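Inactive dihydropteroate synthase 2 (Mycobacterium tuberculosis, PDB 2VP8) probably has very low affinity for the pterin pyrophosphate substrate, seems to lack dihydropteroate synthase activity and a role in folate metabolism, but may bind the inhibitor dapsone. Local coordinates at residues A46-T51 / V105-W110; D69-A74 / G113-Q118; A192-V197 / A237-T242; A151-A156 / A161-A166. One frame throughout, in Å; residues are numbered along the deposited sequence.

Contact 1. Residues A46-T51 / V105-W110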
loop_
_atom_site.group_PDB
_atom_site.type_symbol
_atom_site.label_atom_id
_atom_site.label_comp_id
_atom_site.label_asym_id
_atom_site.label_seq_id
_atom_site.Cartn_x
_atom_site.Cartn_y
_atom_site.Cartn_z
ATOM N N ALA B 46 3.631 -9.448 16.529
ATOM C CA ALA B 46 3.023 -8.475 17.421
ATOM C C ALA B 46 3.969 -8.121 18.563
ATOM O O ALA B 46 4.390 -8.996 19.316
ATOM C CB ALA B 46 1.744 -9.032 17.962
ATOM N N ILE B 47 4.305 -6.839 18.678
ATOM C CA ILE B 47 5.164 -6.352 19.750
ATOM C C ILE B 47 4.388 -6.268 21.066
ATOM O O ILE B 47 3.413 -5.530 21.175
ATOM C CB ILE B 47 5.749 -4.955 19.414
ATOM C CG1 ILE B 47 6.574 -5.005 18.129
ATOM C CG2 ILE B 47 6.579 -4.413 20.581
ATOM C CD1 ILE B 47 6.982 -3.651 17.596
ATOM N N VAL B 48 4.830 -7.022 22.065
ATOM C CA VAL B 48 4.237 -6.946 23.393
ATOM C C VAL B 48 5.311 -6.655 24.438
ATOM O O VAL B 48 6.266 -7.413 24.588
ATOM C CB VAL B 48 3.455 -8.234 23.752
ATOM C CG1 VAL B 48 3.003 -8.208 25.204
ATOM C CG2 VAL B 48 2.251 -8.381 22.849
ATOM N N ASN B 49 5.138 -5.547 25.153
ATOM C CA ASN B 49 6.034 -5.162 26.240
ATOM C C ASN B 49 5.390 -5.318 27.615
ATOM O O ASN B 49 4.191 -5.094 27.777
ATOM C CB ASN B 49 6.478 -3.710 26.058
ATOM C CG ASN B 49 7.244 -3.492 24.765
ATOM O OD1 ASN B 49 8.204 -4.206 24.474
ATOM N ND2 ASN B 49 6.827 -2.496 23.986
ATOM N N ARG B 50 6.194 -5.709 28.599
ATOM C CA ARG B 50 5.796 -5.659 30.009
ATOM C C ARG B 50 5.844 -4.205 30.500
ATOM O O ARG B 50 6.316 -3.318 29.782
ATOM C CB ARG B 50 6.737 -6.526 30.858
ATOM C CG ARG B 50 6.652 -8.041 30.613
ATOM C CD ARG B 50 5.496 -8.702 31.371
ATOM N NE ARG B 50 5.415 -8.252 32.762
ATOM C CZ ARG B 50 6.063 -8.806 33.785
ATOM N NH1 ARG B 50 6.852 -9.857 33.602
ATOM N NH2 ARG B 50 5.915 -8.307 35.005
ATOM N N THR B 51 5.362 -3.961 31.719
ATOM C CA THR B 51 5.479 -2.630 32.345
ATOM C C THR B 51 5.556 -2.695 33.872
ATOM O O THR B 51 5.944 -1.722 34.531
ATOM C CB THR B 51 4.343 -1.657 31.894
ATOM O OG1 THR B 51 4.465 -0.410 32.596
ATOM C CG2 THR B 51 2.946 -2.267 32.135
ATOM N N VAL B 105 10.878 -14.188 31.706
ATOM C CA VAL B 105 10.649 -15.626 31.893
ATOM C C VAL B 105 9.214 -15.969 32.334
ATOM O O VAL B 105 8.551 -16.758 31.665
ATOM C CB VAL B 105 11.749 -16.291 32.792
ATOM C CG1 VAL B 105 11.325 -17.675 33.284
ATOM C CG2 VAL B 105 13.049 -16.400 32.016
ATOM N N PRO B 106 8.722 -15.362 33.436
ATOM C CA PRO B 106 7.358 -15.697 33.841
ATOM C C PRO B 106 6.343 -15.346 32.751
ATOM O O PRO B 106 5.349 -16.050 32.580
ATOM C CB PRO B 106 7.135 -14.824 35.079
ATOM C CG PRO B 106 8.492 -14.508 35.575
ATOM C CD PRO B 106 9.329 -14.376 34.351
ATOM N N PHE B 107 6.613 -14.277 32.008
ATOM C CA PHE B 107 5.714 -13.828 30.964
ATOM C C PHE B 107 5.694 -14.786 29.774
ATOM O O PHE B 107 4.619 -15.119 29.263
ATOM C CB PHE B 107 6.072 -12.410 30.521
ATOM C CG PHE B 107 5.065 -11.805 29.594
ATOM C CD1 PHE B 107 3.750 -11.618 30.004
ATOM C CD2 PHE B 107 5.423 -11.431 28.314
ATOM C CE1 PHE B 107 2.814 -11.069 29.145
ATOM C CE2 PHE B 107 4.491 -10.874 27.453
ATOM C CZ PHE B 107 3.188 -10.695 27.868
ATOM N N ILE B 108 6.877 -15.219 29.335
ATOM C CA ILE B 108 6.979 -16.252 28.299
ATOM C C ILE B 108 6.357 -17.551 28.805
ATOM O O ILE B 108 5.579 -18.187 28.093
ATOM C CB ILE B 108 8.433 -16.489 27.848
ATOM C CG1 ILE B 108 8.941 -15.292 27.035
ATOM C CG2 ILE B 108 8.539 -17.759 27.008
ATOM C CD1 ILE B 108 10.435 -15.041 27.168
ATOM N N GLU B 109 6.684 -17.922 30.045
ATOM C CA GLU B 109 6.090 -19.092 30.690
ATOM C C GLU B 109 4.573 -19.040 30.644
ATOM O O GLU B 109 3.939 -20.023 30.267
ATOM C CB GLU B 109 6.564 -19.236 32.135
ATOM C CG GLU B 109 7.900 -19.949 32.277
ATOM C CD GLU B 109 8.283 -20.213 33.723
ATOM O OE1 GLU B 109 7.580 -19.747 34.651
ATOM O OE2 GLU B 109 9.301 -20.898 33.934
ATOM N N TRP B 110 4.004 -17.892 31.019
ATOM C CA TRP B 110 2.560 -17.697 30.986
ATOM C C TRP B 110 2.030 -17.781 29.560
ATOM O O TRP B 110 0.998 -18.416 29.315
ATOM C CB TRP B 110 2.136 -16.359 31.608
ATOM C CG TRP B 110 0.675 -16.099 31.359
ATOM C CD1 TRP B 110 -0.378 -16.581 32.088
ATOM C CD2 TRP B 110 0.103 -15.346 30.277
ATOM N NE1 TRP B 110 -1.562 -16.157 31.542
ATOM C CE2 TRP B 110 -1.300 -15.399 30.430
ATOM C CE3 TRP B 110 0.641 -14.624 29.202
ATOM C CZ2 TRP B 110 -2.179 -14.765 29.539
ATOM C CZ3 TRP B 110 -0.233 -13.983 28.320
ATOM C CH2 TRP B 110 -1.627 -14.061 28.496
#
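Phe-107 reaches out of helix 98-114 to the end of strand 43-49, where Val-48 and Arg-50 meet two different parts of its ring. The purely apolar contact is at the rim: Val-48 CG1 lies near the ring plane, 3.6 Å from Phe-107 CZ, and the two side chains cross at about a right angle. Valine suits this buried strand position, which faces the helix, because its short branch puts CG1 right at the ring edge.

The second interaction is a CH-pi contact. Arg-50 brings its CD methylene over one face of the ring, 3.9 Å from the Phe-107 centroid and displaced toward the CG end. The bend at chi2 sets CD over the aromatic face, and the bend at chi3 turns the guanidinium back toward Phe-107 CB, its plane tilted 47° from the ring. Arginine thus pairs a greasy stem with a polar head. A chi1 of -171° swings the phenyl away from its own backbone N, over to Ala-67 and Val-84. Apolar side chains of the outer helices packing on outward-facing residues of the parallel strands are typical of the TIM barrel, the fold of pterin-binding enzymes.

Contact 2. Residues D69-A74 / G113-Q118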
loop_
_atom_site.group_PDB
_atom_site.type_symbol
_atom_site.label_atom_id
_atom_site.label_comp_id
_atom_site.label_asym_id
_atom_site.label_seq_id
_atom_site.Cartn_x
_atom_site.Cartn_y
_atom_site.Cartn_z
ATOM N N ASP B 69 -3.450 -8.922 28.294
ATOM C CA ASP B 69 -4.476 -8.482 27.375
ATOM C C ASP B 69 -3.888 -8.181 26.009
ATOM O O ASP B 69 -4.473 -8.551 24.993
ATOM C CB ASP B 69 -5.191 -7.252 27.925
ATOM C CG ASP B 69 -6.116 -7.576 29.082
ATOM O OD1 ASP B 69 -6.400 -8.773 29.328
ATOM O OD2 ASP B 69 -6.574 -6.622 29.751
ATOM N N ALA B 70 -2.727 -7.521 25.995
ATOM C CA ALA B 70 -2.008 -7.208 24.754
ATOM C C ALA B 70 -1.801 -8.465 23.931
ATOM O O ALA B 70 -2.047 -8.470 22.722
ATOM C CB ALA B 70 -0.677 -6.549 25.052
ATOM N N VAL B 71 -1.373 -9.535 24.599
ATOM C CA VAL B 71 -1.201 -10.824 23.937
ATOM C C VAL B 71 -2.548 -11.334 23.441
ATOM O O VAL B 71 -2.687 -11.653 22.260
ATOM C CB VAL B 71 -0.513 -11.866 24.847
ATOM C CG1 VAL B 71 -0.517 -13.252 24.193
ATOM C CG2 VAL B 71 0.897 -11.432 25.156
ATOM N N HIS B 72 -3.540 -11.383 24.324
ATOM C CA HIS B 72 -4.845 -11.913 23.950
ATOM C C HIS B 72 -5.400 -11.217 22.716
ATOM O O HIS B 72 -6.002 -11.865 21.861
ATOM C CB HIS B 72 -5.851 -11.791 25.090
ATOM C CG HIS B 72 -5.544 -12.652 26.271
ATOM N ND1 HIS B 72 -5.749 -12.231 27.566
ATOM C CD2 HIS B 72 -5.052 -13.910 26.357
ATOM C CE1 HIS B 72 -5.394 -13.192 28.398
ATOM N NE2 HIS B 72 -4.968 -14.222 27.689
ATOM N N ARG B 73 -5.191 -9.904 22.633
ATOM C CA ARG B 73 -5.698 -9.107 21.527
ATOM C C ARG B 73 -4.952 -9.447 20.235
ATOM O O ARG B 73 -5.572 -9.675 19.194
ATOM C CB ARG B 73 -5.579 -7.618 21.854
ATOM C CG ARG B 73 -6.793 -6.791 21.452
ATOM C CD ARG B 73 -6.578 -5.274 21.627
ATOM N NE ARG B 73 -6.251 -4.887 23.007
ATOM C CZ ARG B 73 -5.044 -4.480 23.418
ATOM N NH1 ARG B 73 -4.025 -4.402 22.554
ATOM N NH2 ARG B 73 -4.848 -4.149 24.696
ATOM N N ALA B 74 -3.625 -9.502 20.309
ATOM C CA ALA B 74 -2.805 -9.811 19.139
ATOM C C ALA B 74 -3.131 -11.183 18.551
ATOM O O ALA B 74 -3.252 -11.332 17.323
ATOM C CB ALA B 74 -1.327 -9.711 19.478
ATOM N N GLY B 113 1.867 -21.152 28.240
ATOM C CA GLY B 113 0.796 -21.843 28.949
ATOM C C GLY B 113 -0.556 -21.574 28.324
ATOM O O GLY B 113 -1.345 -22.502 28.127
ATOM N N ALA B 114 -0.807 -20.302 28.000
ATOM C CA ALA B 114 -2.099 -19.845 27.483
ATOM C C ALA B 114 -2.274 -20.228 26.022
ATOM O O ALA B 114 -3.352 -20.634 25.592
ATOM C CB ALA B 114 -2.214 -18.346 27.638
ATOM N N TYR B 115 -1.192 -20.100 25.264
ATOM C CA TYR B 115 -1.217 -20.359 23.846
ATOM C C TYR B 115 -0.112 -21.329 23.468
ATOM O O TYR B 115 0.968 -20.906 23.051
ATOM C CB TYR B 115 -1.049 -19.050 23.099
ATOM C CG TYR B 115 -2.191 -18.086 23.301
ATOM C CD1 TYR B 115 -2.062 -16.987 24.145
ATOM C CD2 TYR B 115 -3.394 -18.271 22.638
ATOM C CE1 TYR B 115 -3.107 -16.096 24.318
ATOM C CE2 TYR B 115 -4.437 -17.398 22.806
ATOM C CZ TYR B 115 -4.294 -16.311 23.641
ATOM O OH TYR B 115 -5.357 -15.462 23.795
ATOM N N PRO B 116 -0.380 -22.639 23.604
ATOM C CA PRO B 116 0.647 -23.662 23.398
ATOM C C PRO B 116 1.216 -23.668 21.983
ATOM O O PRO B 116 2.392 -23.980 21.802
ATOM C CB PRO B 116 -0.094 -24.977 23.674
ATOM C CG PRO B 116 -1.312 -24.591 24.441
ATOM C CD PRO B 116 -1.684 -23.230 23.951
ATOM N N ASP B 117 0.397 -23.319 20.995
ATOM C CA ASP B 117 0.802 -23.391 19.595
ATOM C C ASP B 117 1.229 -22.040 19.020
ATOM O O ASP B 117 1.369 -21.883 17.799
ATOM C CB ASP B 117 -0.329 -23.994 18.764
ATOM C CG ASP B 117 -0.469 -25.479 18.979
ATOM O OD1 ASP B 117 0.477 -26.215 18.621
ATOM O OD2 ASP B 117 -1.515 -25.915 19.506
ATOM N N GLN B 118 1.435 -21.065 19.899
ATOM C CA GLN B 118 1.757 -19.715 19.458
ATOM C C GLN B 118 3.246 -19.597 19.251
ATOM O O GLN B 118 4.025 -20.048 20.078
ATOM C CB GLN B 118 1.290 -18.671 20.478
ATOM C CG GLN B 118 1.586 -17.232 20.084
ATOM C CD GLN B 118 0.895 -16.835 18.800
ATOM O OE1 GLN B 118 -0.320 -16.949 18.687
ATOM N NE2 GLN B 118 1.667 -16.368 17.824
HETATM O O HOH W 1 -7.092 -14.160 22.340
#
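Tyr-115 extends from the end of helix 98-114 across to helix 65-76, where its ring and hydroxyl meet Val-71 and His-72. Val-71 CG1 touches the tyrosine obliquely, 3.8 Å from Tyr-115 CE1, and the two side chains run past each other in opposite directions. His-72 comes in at the hydroxyl end: the carbon CD2 at its edge lies 3.0 Å from Tyr-115 OH, close to both ring planes. The rings therefore meet rim to rim, with centroids 5.9 Å apart and planes at 60°, and neither covers the face of the other. No direct hydrogen bond joins the two segments.

A water supplies the polar link instead. It donates to the backbone carbonyl His-72 O at 2.6 Å and lies 2.6 Å from Tyr-115 OH, bridging the two segments. Tyrosine suits this partly exposed place, since its ring can lie against valine while its hydroxyl reaches water.

Further out, backbone geometry sets the tyrosine. Tyr-115 is the first residue after the helix to leave helical phi/psi, and it begins a type I turn closed by the bond from Gln-118 N to Tyr-115 O, 3.2 Å long. With its CG beside the backbone N (chi1 -65°), the ring leans toward helix 65-76, where it also packs on Val-75. The His-72 ring also meets that of Trp-110, and Val-71 continues inward to Ile-82. Neighbouring helices packed side by side around the strands are typical of the outer layer of a TIM barrel.

Contact 3. Residues A192-V197 / A237-T242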
loop_
_atom_site.group_PDB
_atom_site.type_symbol
_atom_site.label_atom_id
_atom_site.label_comp_id
_atom_site.label_asym_id
_atom_site.label_seq_id
_atom_site.Cartn_x
_atom_site.Cartn_y
_atom_site.Cartn_z
ATOM N N ALA B 192 25.154 -3.647 -0.536
ATOM C CA ALA B 192 25.934 -3.587 0.698
ATOM C C ALA B 192 25.135 -4.097 1.889
ATOM O O ALA B 192 25.688 -4.743 2.776
ATOM C CB ALA B 192 26.414 -2.171 0.957
ATOM N N VAL B 193 23.837 -3.796 1.907
ATOM C CA VAL B 193 22.943 -4.289 2.956
ATOM C C VAL B 193 22.710 -5.780 2.762
ATOM O O VAL B 193 22.982 -6.570 3.664
ATOM C CB VAL B 193 21.587 -3.535 2.986
ATOM C CG1 VAL B 193 20.668 -4.124 4.040
ATOM C CG2 VAL B 193 21.800 -2.049 3.247
ATOM N N ILE B 194 22.222 -6.153 1.577
ATOM C CA ILE B 194 21.992 -7.554 1.206
ATOM C C ILE B 194 23.179 -8.441 1.585
ATOM O O ILE B 194 23.004 -9.538 2.118
ATOM C CB ILE B 194 21.679 -7.692 -0.312
ATOM C CG1 ILE B 194 20.240 -7.244 -0.602
ATOM C CG2 ILE B 194 21.916 -9.126 -0.807
ATOM C CD1 ILE B 194 19.894 -7.123 -2.068
ATOM N N SER B 195 24.385 -7.947 1.325
ATOM C CA SER B 195 25.596 -8.688 1.647
ATOM C C SER B 195 25.735 -8.898 3.153
ATOM O O SER B 195 25.972 -10.017 3.599
ATOM C CB SER B 195 26.830 -7.991 1.076
ATOM O OG SER B 195 27.952 -8.845 1.123
ATOM N N GLN B 196 25.556 -7.833 3.930
ATOM C CA GLN B 196 25.778 -7.891 5.379
ATOM C C GLN B 196 24.754 -8.731 6.134
ATOM O O GLN B 196 25.111 -9.422 7.084
ATOM C CB GLN B 196 25.891 -6.488 5.979
ATOM C CG GLN B 196 27.174 -5.757 5.562
ATOM C CD GLN B 196 27.204 -4.292 5.970
ATOM O OE1 GLN B 196 26.510 -3.873 6.899
ATOM N NE2 GLN B 196 28.022 -3.510 5.279
ATOM N N VAL B 197 23.493 -8.687 5.716
ATOM C CA VAL B 197 22.474 -9.536 6.343
ATOM C C VAL B 197 22.589 -10.980 5.867
ATOM O O VAL B 197 22.294 -11.916 6.611
ATOM C CB VAL B 197 21.030 -9.026 6.110
ATOM C CG1 VAL B 197 20.790 -7.756 6.891
ATOM C CG2 VAL B 197 20.753 -8.813 4.628
ATOM N N ALA B 237 11.858 -6.484 -2.961
ATOM C CA ALA B 237 11.981 -7.581 -3.942
ATOM C C ALA B 237 13.388 -8.158 -4.011
ATOM O O ALA B 237 13.559 -9.381 -4.016
ATOM C CB ALA B 237 11.541 -7.129 -5.323
ATOM N N ASP B 238 14.388 -7.275 -4.062
ATOM C CA ASP B 238 15.786 -7.706 -4.062
ATOM C C ASP B 238 16.132 -8.440 -2.759
ATOM O O ASP B 238 16.741 -9.511 -2.795
ATOM C CB ASP B 238 16.727 -6.527 -4.319
ATOM C CG ASP B 238 16.539 -5.929 -5.703
ATOM O OD1 ASP B 238 16.694 -6.669 -6.696
ATOM O OD2 ASP B 238 16.226 -4.722 -5.807
ATOM N N LEU B 239 15.714 -7.883 -1.622
ATOM C CA LEU B 239 15.883 -8.560 -0.340
ATOM C C LEU B 239 15.211 -9.937 -0.352
ATOM O O LEU B 239 15.812 -10.924 0.071
ATOM C CB LEU B 239 15.316 -7.726 0.817
ATOM C CG LEU B 239 16.007 -6.470 1.376
ATOM C CD1 LEU B 239 17.530 -6.578 1.311
ATOM C CD2 LEU B 239 15.527 -5.217 0.709
ATOM N N VAL B 240 13.970 -9.987 -0.837
ATOM C CA VAL B 240 13.188 -11.225 -0.898
ATOM C C VAL B 240 13.868 -12.262 -1.787
ATOM O O VAL B 240 13.942 -13.431 -1.435
ATOM C CB VAL B 240 11.755 -10.950 -1.408
ATOM C CG1 VAL B 240 10.973 -12.257 -1.627
ATOM C CG2 VAL B 240 11.028 -10.034 -0.446
ATOM N N MET B 241 14.386 -11.802 -2.924
ATOM C CA MET B 241 15.070 -12.645 -3.892
ATOM C C MET B 241 16.337 -13.331 -3.361
ATOM O O MET B 241 16.852 -14.251 -4.004
ATOM C CB MET B 241 15.399 -11.837 -5.150
ATOM C CG MET B 241 14.235 -11.694 -6.139
ATOM S SD MET B 241 13.532 -13.275 -6.675
ATOM C CE MET B 241 14.882 -13.995 -7.624
ATOM N N THR B 242 16.835 -12.891 -2.203
ATOM C CA THR B 242 17.964 -13.563 -1.545
ATOM C C THR B 242 17.580 -14.972 -1.102
ATOM O O THR B 242 18.447 -15.838 -0.950
ATOM C CB THR B 242 18.503 -12.789 -0.315
ATOM O OG1 THR B 242 17.509 -12.764 0.719
ATOM C CG2 THR B 242 18.902 -11.368 -0.690
#
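Ile-194 pushes its side chain from helix 186-207 into the flank of helix 236-241, and three of its side-chain carbons each meet a different residue. CG1 meets the tip of Leu-239, with Ile-194 CG1 and Leu-239 CD1 3.4 Å apart. The end methyl goes further along the helix: Ile-194 CD1 lies 3.9 Å from Asp-238 CB, so it uses the aliphatic part of the aspartate while the carboxylate leads away from the contact. The short branch sets Ile-194 CG2 3.8 Å from Thr-242 CG2. Branching at CB, with CG2 anti to the backbone N and CG1 anti to the carbonyl carbon (chi1 -76°), lets the longer arm take Leu-239 and Asp-238 while CG2 takes Thr-242.

The two helices follow strands 162-166 and 214-217, which are neighbours in the barrel, and the contact therefore joins adjacent elements of the outer helical layer of a TIM barrel. Buried Leu-239 also packs on Pro-218 and Val-246. Its side chain is about 11 Å from that of His-220, a residue that probably marks family members without synthase activity.

Thr-242 is positioned by the carbonyl three residues before it. Its hydroxyl donates to Leu-239 O, the Thr-242 OG1 to Leu-239 O distance being 2.6 Å with a C=O...donor angle of 168°, and Thr-242 N gives the same carbonyl a second bond. Threonine is apt here because one branch ties back to that carbonyl and the other offers a methyl to Ile-194. Beyond the apolar patch, the carboxylate of Asp-238 forms a long, weak ion pair with Arg-187.

Contact 4. Residues A151-A156 / A161-A166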
loop_
_atom_site.group_PDB
_atom_site.type_symbol
_atom_site.label_atom_id
_atom_site.label_comp_id
_atom_site.label_asym_id
_atom_site.label_seq_id
_atom_site.Cartn_x
_atom_site.Cartn_y
_atom_site.Cartn_z
ATOM N N ALA B 151 27.909 -14.546 20.870
ATOM C CA ALA B 151 27.428 -15.819 21.404
ATOM C C ALA B 151 25.978 -16.129 21.016
ATOM O O ALA B 151 25.513 -17.253 21.210
ATOM C CB ALA B 151 27.586 -15.846 22.922
ATOM N N MET B 152 25.275 -15.136 20.471
ATOM C CA MET B 152 23.844 -15.257 20.174
ATOM C C MET B 152 23.457 -16.416 19.232
ATOM O O MET B 152 22.538 -17.170 19.553
ATOM C CB MET B 152 23.264 -13.921 19.685
ATOM C CG MET B 152 21.741 -13.896 19.596
ATOM S SD MET B 152 20.912 -14.162 21.180
ATOM C CE MET B 152 20.931 -12.506 21.847
ATOM N N PRO B 153 24.135 -16.563 18.070
ATOM C CA PRO B 153 23.775 -17.694 17.207
ATOM C C PRO B 153 23.972 -19.048 17.894
ATOM O O PRO B 153 23.167 -19.957 17.688
ATOM C CB PRO B 153 24.732 -17.548 16.017
ATOM C CG PRO B 153 25.127 -16.114 16.020
ATOM C CD PRO B 153 25.207 -15.749 17.466
ATOM N N GLU B 154 25.028 -19.168 18.700
ATOM C CA GLU B 154 25.265 -20.371 19.502
ATOM C C GLU B 154 24.036 -20.727 20.337
ATOM O O GLU B 154 23.627 -21.888 20.379
ATOM C CB GLU B 154 26.490 -20.203 20.414
ATOM C CG GLU B 154 27.643 -21.181 20.157
ATOM C CD GLU B 154 28.637 -20.699 19.106
ATOM O OE1 GLU B 154 28.217 -20.554 17.904
ATOM O OE2 GLU B 154 29.851 -20.490 19.474
ATOM N N VAL B 155 23.446 -19.720 20.979
ATOM C CA VAL B 155 22.274 -19.911 21.834
ATOM C C VAL B 155 21.090 -20.478 21.046
ATOM O O VAL B 155 20.485 -21.469 21.458
ATOM C CB VAL B 155 21.863 -18.597 22.542
ATOM C CG1 VAL B 155 20.649 -18.822 23.449
ATOM C CG2 VAL B 155 23.022 -18.025 23.337
ATOM N N ALA B 156 20.774 -19.852 19.914
ATOM C CA ALA B 156 19.699 -20.318 19.039
ATOM C C ALA B 156 19.909 -21.764 18.613
ATOM O O ALA B 156 18.965 -22.551 18.590
ATOM C CB ALA B 156 19.587 -19.422 17.815
ATOM N N ALA B 161 16.249 -22.870 18.377
ATOM C CA ALA B 161 15.454 -21.678 18.155
ATOM C C ALA B 161 15.895 -20.970 16.884
ATOM O O ALA B 161 17.059 -21.043 16.489
ATOM C CB ALA B 161 15.569 -20.744 19.346
ATOM N N GLY B 162 14.953 -20.295 16.243
ATOM C CA GLY B 162 15.257 -19.454 15.098
ATOM C C GLY B 162 15.916 -18.152 15.512
ATOM O O GLY B 162 15.937 -17.796 16.699
ATOM N N LEU B 163 16.454 -17.438 14.532
ATOM C CA LEU B 163 17.120 -16.175 14.798
ATOM C C LEU B 163 16.786 -15.141 13.734
ATOM O O LEU B 163 16.710 -15.456 12.546
ATOM C CB LEU B 163 18.640 -16.375 14.894
ATOM C CG LEU B 163 19.493 -15.139 15.207
ATOM C CD1 LEU B 163 19.291 -14.667 16.644
ATOM C CD2 LEU B 163 20.950 -15.404 14.941
ATOM N N VAL B 164 16.572 -13.908 14.176
ATOM C CA VAL B 164 16.414 -12.790 13.264
ATOM C C VAL B 164 17.783 -12.151 13.054
ATOM O O VAL B 164 18.435 -11.718 14.009
ATOM C CB VAL B 164 15.394 -11.740 13.797
ATOM C CG1 VAL B 164 15.371 -10.489 12.913
ATOM C CG2 VAL B 164 14.004 -12.345 13.902
ATOM N N CYS B 165 18.228 -12.120 11.806
ATOM C CA CYS B 165 19.455 -11.418 11.462
ATOM C C CYS B 165 19.096 -10.036 10.961
ATOM O O CYS B 165 18.568 -9.879 9.858
ATOM C CB CYS B 165 20.254 -12.188 10.416
ATOM S SG CYS B 165 20.808 -13.789 11.012
ATOM N N ALA B 166 19.367 -9.037 11.790
ATOM C CA ALA B 166 18.996 -7.667 11.477
ATOM C C ALA B 166 20.188 -6.828 11.019
ATOM O O ALA B 166 21.340 -7.115 11.357
ATOM C CB ALA B 166 18.311 -7.022 12.671
#
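Leu-163 points from strand 162-166 into the underside of helix 152-159 and divides its two methyls between neighbouring residues there. Leu-163 CD1 meets the methylene Met-152 CG at 3.9 Å, the two chains crossing at a slant, while Leu-163 CD2 lies a looser 4.4 Å from Pro-153 CG. The leucine's extended first torsion (chi1 -179°) carries its fork away from the strand, where the two prongs can serve both partners. Flexible methionine, bent at chi2 and chi3, fits the buried side of the helix and packs also on Ile-141.

Helix 152-159 links strands 140-142 and 162-166 in a beta-alpha-beta unit, the repeated element of the TIM barrel. The helix segment and the returning strand run roughly antiparallel, 151° between their directions, with axes 8.4 Å apart at closest.

Toward the turn between them the side chains shrink. Ala-156 CB rests 4.3 Å from Leu-163 CB and also faces Ala-161 CB, small methyls suiting a place where the backbones converge. At the polar edge Ala-161 N donates to Ala-156 O, 2.7 Å away, with an N-H...O angle of 154° and the donor in the carbonyl plane.

Overall arrangement
From the N terminus, contact 1 brings strand 43-49 to helix 98-114. Before that loop closes, contact 2 opens on helix 65-76 and closes just beyond helix 98-114, so the two cross along the chain. They touch in space, Ala-46 of one meeting Ala-74 of the other, and bind the first barrel strand and the two helices after it into one region. Contact 4 follows in series, a short loop within one beta-alpha-beta unit that reaches the same sheet as contact 1. Contact 3 comes last, its centre about 31 Å from that of contact 1, across the chain's centre. Val-197 lightly touches the backbone of Cys-165 and Ala-166, where contact 3 meets contact 4.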